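Local atomic coordinates of (R)-specific secondary-alkylsulfatase (Pseudomonas sp., PDB entry 4AXH), a protein that hydrolyses (R)-secondary alkyl sulfates with strict inversion of configuration, using a pair of zinc ions and releasing (S)-alcohols and sulfate. Residues A39-K44 / G509-N514; D131-T136 / H181-G186; N573-F576 / Q581-A584. All blocks are in the same frame, centred on the assembly; numbering follows the deposited sequence.

Interaction 1. Residues A39-K44 / G509-N514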
loop_
_atom_site.group_PDB
_atom_site.type_symbol
_atom_site.label_atom_id
_atom_site.label_comp_id
_atom_site.label_asym_id
_atom_site.label_seq_id
_atom_site.Cartn_x
_atom_site.Cartn_y
_atom_site.Cartn_z
ATOM N N ALA A 39 -38.287 -8.367 9.533
ATOM C CA ALA A 39 -39.100 -8.783 8.395
ATOM C C ALA A 39 -38.306 -8.651 7.087
ATOM O O ALA A 39 -38.355 -9.545 6.230
ATOM C CB ALA A 39 -40.353 -7.929 8.335
ATOM N N ILE A 40 -37.544 -7.551 6.983
ATOM C CA ILE A 40 -36.746 -7.141 5.839
ATOM C C ILE A 40 -35.547 -8.070 5.618
ATOM O O ILE A 40 -35.349 -8.536 4.493
ATOM C CB ILE A 40 -36.353 -5.650 5.950
ATOM C CG1 ILE A 40 -37.587 -4.761 6.266
ATOM C CG2 ILE A 40 -35.647 -5.167 4.690
ATOM C CD1 ILE A 40 -37.952 -4.572 7.887
ATOM N N THR A 41 -34.765 -8.338 6.693
ATOM C CA THR A 41 -33.594 -9.209 6.728
ATOM C C THR A 41 -34.011 -10.592 6.276
ATOM O O THR A 41 -33.388 -11.127 5.363
ATOM C CB THR A 41 -32.939 -9.176 8.131
ATOM O OG1 THR A 41 -32.228 -7.949 8.297
ATOM C CG2 THR A 41 -31.993 -10.343 8.396
ATOM N N ALA A 42 -35.070 -11.155 6.877
ATOM C CA ALA A 42 -35.561 -12.483 6.529
ATOM C C ALA A 42 -35.968 -12.595 5.035
ATOM O O ALA A 42 -35.665 -13.602 4.393
ATOM C CB ALA A 42 -36.714 -12.882 7.446
ATOM N N ALA A 43 -36.618 -11.548 4.486
ATOM C CA ALA A 43 -37.029 -11.458 3.082
ATOM C C ALA A 43 -35.791 -11.389 2.174
ATOM O O ALA A 43 -35.726 -12.120 1.191
ATOM C CB ALA A 43 -37.891 -10.227 2.874
ATOM N N LYS A 44 -34.816 -10.522 2.513
ATOM C CA LYS A 44 -33.552 -10.337 1.794
ATOM C C LYS A 44 -32.751 -11.657 1.685
ATOM O O LYS A 44 -32.190 -11.937 0.626
ATOM C CB LYS A 44 -32.705 -9.253 2.467
ATOM C CG LYS A 44 -31.807 -8.506 1.486
ATOM C CD LYS A 44 -30.533 -7.934 2.156
ATOM C CE LYS A 44 -29.617 -7.225 1.173
ATOM N NZ LYS A 44 -29.984 -5.787 1.007
ATOM N N GLY A 509 -24.949 -8.202 9.893
ATOM C CA GLY A 509 -24.262 -9.467 10.108
ATOM C C GLY A 509 -25.138 -10.615 9.670
ATOM O O GLY A 509 -24.648 -11.558 9.047
ATOM N N TYR A 510 -26.462 -10.530 9.983
ATOM C CA TYR A 510 -27.457 -11.519 9.571
ATOM C C TYR A 510 -27.597 -11.521 8.041
ATOM O O TYR A 510 -27.947 -12.540 7.462
ATOM C CB TYR A 510 -28.838 -11.202 10.187
ATOM C CG TYR A 510 -28.975 -11.392 11.689
ATOM C CD1 TYR A 510 -28.142 -12.269 12.384
ATOM C CD2 TYR A 510 -29.968 -10.730 12.411
ATOM C CE1 TYR A 510 -28.273 -12.458 13.761
ATOM C CE2 TYR A 510 -30.086 -10.888 13.795
ATOM C CZ TYR A 510 -29.235 -11.754 14.467
ATOM O OH TYR A 510 -29.340 -11.938 15.826
ATOM N N GLN A 511 -27.315 -10.373 7.401
ATOM C CA GLN A 511 -27.474 -10.143 5.968
ATOM C C GLN A 511 -26.275 -10.499 5.098
ATOM O O GLN A 511 -26.474 -10.999 3.993
ATOM C CB GLN A 511 -27.912 -8.677 5.692
ATOM C CG GLN A 511 -29.406 -8.402 5.903
ATOM C CD GLN A 511 -29.767 -6.959 5.671
ATOM O OE1 GLN A 511 -29.082 -6.215 4.938
ATOM N NE2 GLN A 511 -30.874 -6.529 6.284
ATOM N N THR A 512 -25.049 -10.174 5.548
ATOM C CA THR A 512 -23.788 -10.387 4.807
ATOM C C THR A 512 -23.406 -11.825 4.494
ATOM O O THR A 512 -23.480 -12.710 5.364
ATOM C CB THR A 512 -22.625 -9.609 5.395
ATOM O OG1 THR A 512 -21.531 -9.697 4.490
ATOM C CG2 THR A 512 -22.189 -10.125 6.764
ATOM N N GLU A 513 -22.947 -12.021 3.242
ATOM C CA GLU A 513 -22.448 -13.265 2.656
ATOM C C GLU A 513 -21.024 -13.552 3.168
ATOM O O GLU A 513 -20.607 -14.715 3.263
ATOM C CB GLU A 513 -22.426 -13.095 1.128
ATOM C CG GLU A 513 -21.679 -14.163 0.367
ATOM C CD GLU A 513 -22.000 -14.203 -1.103
ATOM O OE1 GLU A 513 -22.101 -13.116 -1.716
ATOM O OE2 GLU A 513 -22.155 -15.327 -1.639
ATOM N N ASN A 514 -20.294 -12.480 3.479
ATOM C CA ASN A 514 -18.924 -12.494 3.950
ATOM C C ASN A 514 -18.813 -12.934 5.395
ATOM O O ASN A 514 -19.434 -12.344 6.279
ATOM C CB ASN A 514 -18.290 -11.126 3.733
ATOM C CG ASN A 514 -16.803 -11.168 3.903
ATOM O OD1 ASN A 514 -16.301 -11.249 5.022
ATOM N ND2 ASN A 514 -16.069 -11.145 2.794
#
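Gln511 reaches toward helix 39-48 and presents the plane of its carboxamide to Thr41 and one amide face to Lys44. The amide nitrogen is turned to the threonine: Gln511 NE2 donates to Thr41 OG1 over 2.8 Å, and the bond is nearly straight, with 164° at the hydrogen. The hydroxyl lies only 10° out of the amide plane, which suits the direction of an N-H on a flat group. Thr41 OG1 is also hydrogen-bonded to Gln507 OE1, one helical turn earlier in 495-511, and a hydroxyl, able both to give and to accept, fits well between two glutamines.

The contact joins the first helix of the modelled chain to the C-terminal end of helix 495-511, which belongs to the helical dimerisation region of this alkylsulfatase. Thr512 is the first residue to leave helical geometry.

The other branch of Thr41 serves packing. With CG2 anti to the backbone N and OG1 beside it (chi1 -75°), the methyl reaches Tyr510, where Thr41 CG2 lies 3.7 Å from Tyr510 CB. The tyrosine ring leads away from the contact, and its OH bonds to Gln242 and to the carbonyl of Lys35. Lys44 crosses the glutamine at about a right angle and lays CD and CE over one face of the amide, toward the oxygen end, with Lys44 CD 3.6 Å from Gln511 OE1. Lys44 NZ stands farther off, 4.1 Å from that same Gln511 OE1.

Interaction 2. Residues D131-T136 / H181-G186. With ZN (zinc ion), chain D; ZN (zinc ion), chain C.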
loop_
_atom_site.group_PDB
_atom_site.type_symbol
_atom_site.label_atom_id
_atom_site.label_comp_id
_atom_site.label_asym_id
_atom_site.label_seq_id
_atom_site.Cartn_x
_atom_site.Cartn_y
_atom_site.Cartn_z
ATOM N N ASP A 131 -8.313 -27.663 12.279
ATOM C CA ASP A 131 -7.534 -26.416 12.385
ATOM C C ASP A 131 -8.002 -25.441 11.282
ATOM O O ASP A 131 -8.507 -25.906 10.247
ATOM C CB ASP A 131 -6.043 -26.781 12.061
ATOM C CG ASP A 131 -4.971 -25.721 12.264
ATOM O OD1 ASP A 131 -4.397 -25.658 13.375
ATOM O OD2 ASP A 131 -4.629 -25.033 11.285
ATOM N N PRO A 132 -7.714 -24.109 11.382
ATOM C CA PRO A 132 -7.987 -23.224 10.248
ATOM C C PRO A 132 -7.414 -23.719 8.898
ATOM O O PRO A 132 -8.014 -23.504 7.849
ATOM C CB PRO A 132 -7.301 -21.920 10.685
ATOM C CG PRO A 132 -7.396 -21.914 12.150
ATOM C CD PRO A 132 -7.143 -23.331 12.517
ATOM N N ALA A 133 -6.263 -24.401 8.915
ATOM C CA ALA A 133 -5.631 -24.906 7.695
ATOM C C ALA A 133 -5.691 -26.450 7.556
ATOM O O ALA A 133 -6.270 -27.130 8.398
ATOM C CB ALA A 133 -4.207 -24.395 7.599
ATOM N N ASN A 134 -5.128 -26.978 6.465
ATOM C CA ASN A 134 -5.064 -28.399 6.151
ATOM C C ASN A 134 -3.623 -28.881 6.173
ATOM O O ASN A 134 -2.685 -28.095 5.932
ATOM C CB ASN A 134 -5.639 -28.684 4.730
ATOM C CG ASN A 134 -7.035 -28.176 4.461
ATOM O OD1 ASN A 134 -7.854 -27.927 5.369
ATOM N ND2 ASN A 134 -7.336 -28.030 3.192
ATOM N N MET A 135 -3.465 -30.205 6.410
ATOM C CA MET A 135 -2.180 -30.904 6.393
ATOM C C MET A 135 -2.278 -31.956 5.273
ATOM O O MET A 135 -3.179 -32.800 5.280
ATOM C CB MET A 135 -1.928 -31.582 7.768
ATOM C CG MET A 135 -0.556 -32.270 7.912
ATOM S SD MET A 135 -0.467 -33.415 9.331
ATOM C CE MET A 135 -0.380 -32.232 10.726
ATOM N N THR A 136 -1.380 -31.892 4.318
ATOM C CA THR A 136 -1.317 -32.885 3.248
ATOM C C THR A 136 -0.289 -33.964 3.671
ATOM O O THR A 136 0.848 -33.628 4.016
ATOM C CB THR A 136 -0.922 -32.217 1.943
ATOM O OG1 THR A 136 -1.838 -31.142 1.652
ATOM C CG2 THR A 136 -0.819 -33.213 0.795
ATOM N N HIS A 181 3.018 -18.282 6.604
ATOM C CA HIS A 181 1.880 -17.975 7.488
ATOM C C HIS A 181 1.787 -18.946 8.654
ATOM O O HIS A 181 2.030 -20.140 8.479
ATOM C CB HIS A 181 0.552 -17.876 6.740
ATOM C CG HIS A 181 0.412 -16.654 5.883
ATOM N ND1 HIS A 181 -0.421 -16.643 4.775
ATOM C CD2 HIS A 181 1.015 -15.447 5.979
ATOM C CE1 HIS A 181 -0.286 -15.434 4.237
ATOM N NE2 HIS A 181 0.547 -14.672 4.945
ATOM N N ILE A 182 1.457 -18.428 9.849
ATOM C CA ILE A 182 1.397 -19.211 11.085
ATOM C C ILE A 182 0.503 -20.456 11.028
ATOM O O ILE A 182 0.780 -21.436 11.718
ATOM C CB ILE A 182 1.179 -18.364 12.370
ATOM C CG1 ILE A 182 1.671 -16.909 12.193
ATOM C CG2 ILE A 182 1.884 -19.022 13.578
ATOM C CD1 ILE A 182 1.056 -15.804 13.195
ATOM N N ASP A 183 -0.529 -20.446 10.187
ATOM C CA ASP A 183 -1.431 -21.585 10.031
ATOM C C ASP A 183 -0.803 -22.696 9.194
ATOM O O ASP A 183 -1.415 -23.750 8.967
ATOM C CB ASP A 183 -2.824 -21.156 9.492
ATOM C CG ASP A 183 -2.859 -20.198 8.301
ATOM O OD1 ASP A 183 -1.980 -19.299 8.218
ATOM O OD2 ASP A 183 -3.789 -20.311 7.480
ATOM N N HIS A 184 0.441 -22.477 8.762
ATOM C CA HIS A 184 1.141 -23.440 7.935
ATOM C C HIS A 184 2.421 -23.990 8.551
ATOM O O HIS A 184 2.756 -25.150 8.285
ATOM C CB HIS A 184 1.295 -22.890 6.509
ATOM C CG HIS A 184 -0.026 -22.586 5.881
ATOM N ND1 HIS A 184 -0.740 -23.552 5.199
ATOM C CD2 HIS A 184 -0.772 -21.462 5.950
ATOM C CE1 HIS A 184 -1.888 -22.990 4.861
ATOM N NE2 HIS A 184 -1.949 -21.722 5.278
ATOM N N PHE A 185 3.094 -23.211 9.432
ATOM C CA PHE A 185 4.321 -23.647 10.127
ATOM C C PHE A 185 4.148 -23.804 11.652
ATOM O O PHE A 185 5.008 -24.403 12.312
ATOM C CB PHE A 185 5.494 -22.680 9.837
ATOM C CG PHE A 185 5.349 -21.238 10.295
ATOM C CD1 PHE A 185 5.500 -20.894 11.634
ATOM C CD2 PHE A 185 5.159 -20.214 9.375
ATOM C CE1 PHE A 185 5.365 -19.560 12.058
ATOM C CE2 PHE A 185 5.055 -18.870 9.792
ATOM C CZ PHE A 185 5.139 -18.554 11.131
ATOM N N GLY A 186 3.070 -23.229 12.190
ATOM C CA GLY A 186 2.776 -23.126 13.617
ATOM C C GLY A 186 2.819 -24.352 14.482
ATOM O O GLY A 186 3.091 -24.243 15.670
HETATM ZN ZN ZN D . -1.685 -18.140 3.938
HETATM ZN ZN ZN C . -3.545 -20.475 5.336
HETATM O O HOH W 1 -1.432 -26.401 7.813
HETATM O O HOH W 2 -2.732 -18.561 5.694
#
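Ala133 sets its methyl against Asp183 and His184, at the start of the short helix 182-185. These two residues close the His-X-His-X-Asp-His motif of the metallo-beta-lactamase fold (His179, His181, Asp183, His184), which supplies ligands to both zinc ions.

The zinc of chain C is held by Asp183 OD2 and by His184 NE2, the latter at 2.0 Å, together with Asp310 and His355. The zinc of chain D takes His181 ND1, with His179, Glu291 and Asp310. Water 2 bridges the two metals and gives a weak hydrogen bond to Asp183 OD1, so the two carboxylate oxygens have different duties. With chi1 at 47°, Asp183 CG sits between its own backbone N and carbonyl carbon, which brings the carboxylate round to the metal.

The next shell fixes these groups. His181 is the N-cap of helix 182-185, and its carbonyl accepts from His184 N. His184 ND1 bonds to Asp148, which holds the imidazole's rotation and would be expected to strengthen NE2 as a ligand. Ala133 CB lies 3.2 Å from Asp183 O and also meets the imidazole of His184 in an off-centre CH-pi contact, 4.3 Å from the ring centroid. A small apolar side chain suits this place, since it can lie close to both the Asp183 carbonyl and the imidazole. Asp131, anchored by Thr151 and Thr155, forms an Asx turn: Ala133 N donates to Asp131 OD2 at 2.9 Å. Water 1 spans the two segments, giving one hydrogen to Asn134 O and the other to Asp183 O, 2.9 Å away.

Interaction 3. Residues N573-F576 / Q581-A584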
loop_
_atom_site.group_PDB
_atom_site.type_symbol
_atom_site.label_atom_id
_atom_site.label_comp_id
_atom_site.label_asym_id
_atom_site.label_seq_id
_atom_site.Cartn_x
_atom_site.Cartn_y
_atom_site.Cartn_z
ATOM N N ASN A 573 26.130 1.416 22.333
ATOM C CA ASN A 573 26.680 0.296 21.575
ATOM C C ASN A 573 26.213 -0.978 22.265
ATOM O O ASN A 573 26.093 -1.014 23.492
ATOM C CB ASN A 573 28.202 0.328 21.530
ATOM C CG ASN A 573 28.757 1.261 20.490
ATOM O OD1 ASN A 573 28.080 1.647 19.527
ATOM N ND2 ASN A 573 30.022 1.619 20.645
ATOM N N TRP A 574 25.899 -2.000 21.471
ATOM C CA TRP A 574 25.445 -3.307 21.928
ATOM C C TRP A 574 26.313 -4.341 21.229
ATOM O O TRP A 574 26.523 -4.252 20.008
ATOM C CB TRP A 574 23.962 -3.515 21.579
ATOM C CG TRP A 574 23.012 -2.672 22.370
ATOM C CD1 TRP A 574 22.740 -1.346 22.192
ATOM C CD2 TRP A 574 22.171 -3.115 23.439
ATOM N NE1 TRP A 574 21.820 -0.923 23.124
ATOM C CE2 TRP A 574 21.429 -1.995 23.882
ATOM C CE3 TRP A 574 21.956 -4.360 24.056
ATOM C CZ2 TRP A 574 20.501 -2.076 24.924
ATOM C CZ3 TRP A 574 21.044 -4.438 25.096
ATOM C CH2 TRP A 574 20.336 -3.303 25.527
ATOM N N VAL A 575 26.872 -5.285 22.002
ATOM C CA VAL A 575 27.748 -6.325 21.463
ATOM C C VAL A 575 27.316 -7.679 21.922
ATOM O O VAL A 575 27.189 -7.920 23.120
ATOM C CB VAL A 575 29.288 -6.048 21.508
ATOM C CG1 VAL A 575 29.638 -4.714 22.182
ATOM C CG2 VAL A 575 30.090 -7.208 22.096
ATOM N N PHE A 576 27.015 -8.540 20.956
ATOM C CA PHE A 576 26.519 -9.885 21.186
ATOM C C PHE A 576 27.583 -10.911 20.814
ATOM O O PHE A 576 27.760 -11.239 19.638
ATOM C CB PHE A 576 25.207 -10.099 20.410
ATOM C CG PHE A 576 24.047 -9.252 20.874
ATOM C CD1 PHE A 576 23.842 -7.978 20.352
ATOM C CD2 PHE A 576 23.133 -9.743 21.795
ATOM C CE1 PHE A 576 22.752 -7.200 20.762
ATOM C CE2 PHE A 576 22.045 -8.967 22.204
ATOM C CZ PHE A 576 21.861 -7.698 21.686
ATOM N N GLN A 581 27.929 -10.093 16.462
ATOM C CA GLN A 581 27.221 -8.955 15.891
ATOM C C GLN A 581 27.226 -7.721 16.806
ATOM O O GLN A 581 26.887 -7.799 17.989
ATOM C CB GLN A 581 25.781 -9.355 15.508
ATOM C CG GLN A 581 25.189 -8.504 14.396
ATOM C CD GLN A 581 23.784 -8.070 14.703
ATOM O OE1 GLN A 581 22.830 -8.852 14.603
ATOM N NE2 GLN A 581 23.628 -6.803 15.074
ATOM N N ASP A 582 27.593 -6.581 16.223
ATOM C CA ASP A 582 27.667 -5.294 16.898
ATOM C C ASP A 582 26.600 -4.364 16.356
ATOM O O ASP A 582 26.451 -4.231 15.145
ATOM C CB ASP A 582 29.061 -4.684 16.709
ATOM C CG ASP A 582 30.156 -5.476 17.400
ATOM O OD1 ASP A 582 30.699 -6.417 16.772
ATOM O OD2 ASP A 582 30.456 -5.171 18.569
ATOM N N ILE A 583 25.845 -3.737 17.245
ATOM C CA ILE A 583 24.780 -2.833 16.841
ATOM C C ILE A 583 24.897 -1.502 17.583
ATOM O O ILE A 583 25.038 -1.488 18.800
ATOM C CB ILE A 583 23.361 -3.522 16.836
ATOM C CG1 ILE A 583 22.190 -2.582 16.449
ATOM C CG2 ILE A 583 23.067 -4.398 18.053
ATOM C CD1 ILE A 583 21.683 -1.605 17.507
ATOM N N ALA A 584 24.865 -0.390 16.841
ATOM C CA ALA A 584 25.006 0.946 17.404
ATOM C C ALA A 584 23.702 1.756 17.426
ATOM O O ALA A 584 23.273 2.290 16.398
ATOM C CB ALA A 584 26.110 1.706 16.670
#
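Gln581 opens its strand opposite Phe576 in a hydrogen-bonded antiparallel pair. Phe576 N donates to Gln581 O over 3.1 Å, whereas the return bond from Gln581 N to Phe576 O is weak. The same Gln581 O lies at the edge of the phenyl ring, in its plane, 3.9 Å from Phe576 CD1.

Asp582 follows in a non-hydrogen-bonded pair with Val575. Their side chains run alongside each other, and Asp582 OD2 comes close to Val575 CB. Both residues are partly exposed, which suits the carboxylate; the beta-branched valine is well suited to a strand. On the backbone, Asp582 CA makes a CA-H...O contact with Trp574 O.

Ile583 pairs with Trp574 through two backbone bonds, the one from Ile583 N to Trp574 O being nearly straight at 173°. CG1 is anti to the backbone N (chi1 178°), which puts CG2 between N and the carbonyl carbon; there Ile583 CG2 meets the other strand, touching Trp574 CB at 3.7 Å and Phe576 CE1 at 3.9 Å. These large apolar groups pack against helix 549-559, whose Phe553 meets both the indole and the isoleucine.

Ala584 comes next, opposite Asn573. Its small methyl lies beside the amide, Ala584 CB being 3.5 Å from Asn573 OD1, an oxygen that accepts from Asn600 N. The whole forms a beta hairpin, two neighbouring strands of the five-stranded sheet in the alkylsulfatase C-terminal domain, a member of the SCP2 clan.

How the interactions relate
Interaction 2 lies nearest the middle of the chain, at the zinc pair, and its residues fall between the two halves of interaction 1, which brings the N-terminal helix 39-48 to the end of helix 495-511. Interaction 3 comes last, a local hairpin. Centres of interactions 1 and 3 are about 58 Å apart, on opposite sides of the chain's centre; the centre of interaction 2 is about 32 Å and 36 Å from theirs. Interaction 1 is between helices, interaction 2 touches the eight-stranded sheet through strand 135-138, and interaction 3 is in the five-stranded sheet. The dimerisation, catalytic and C-terminal regions thus each hold one contact, and that of the dimerisation region ties it to the chain's start.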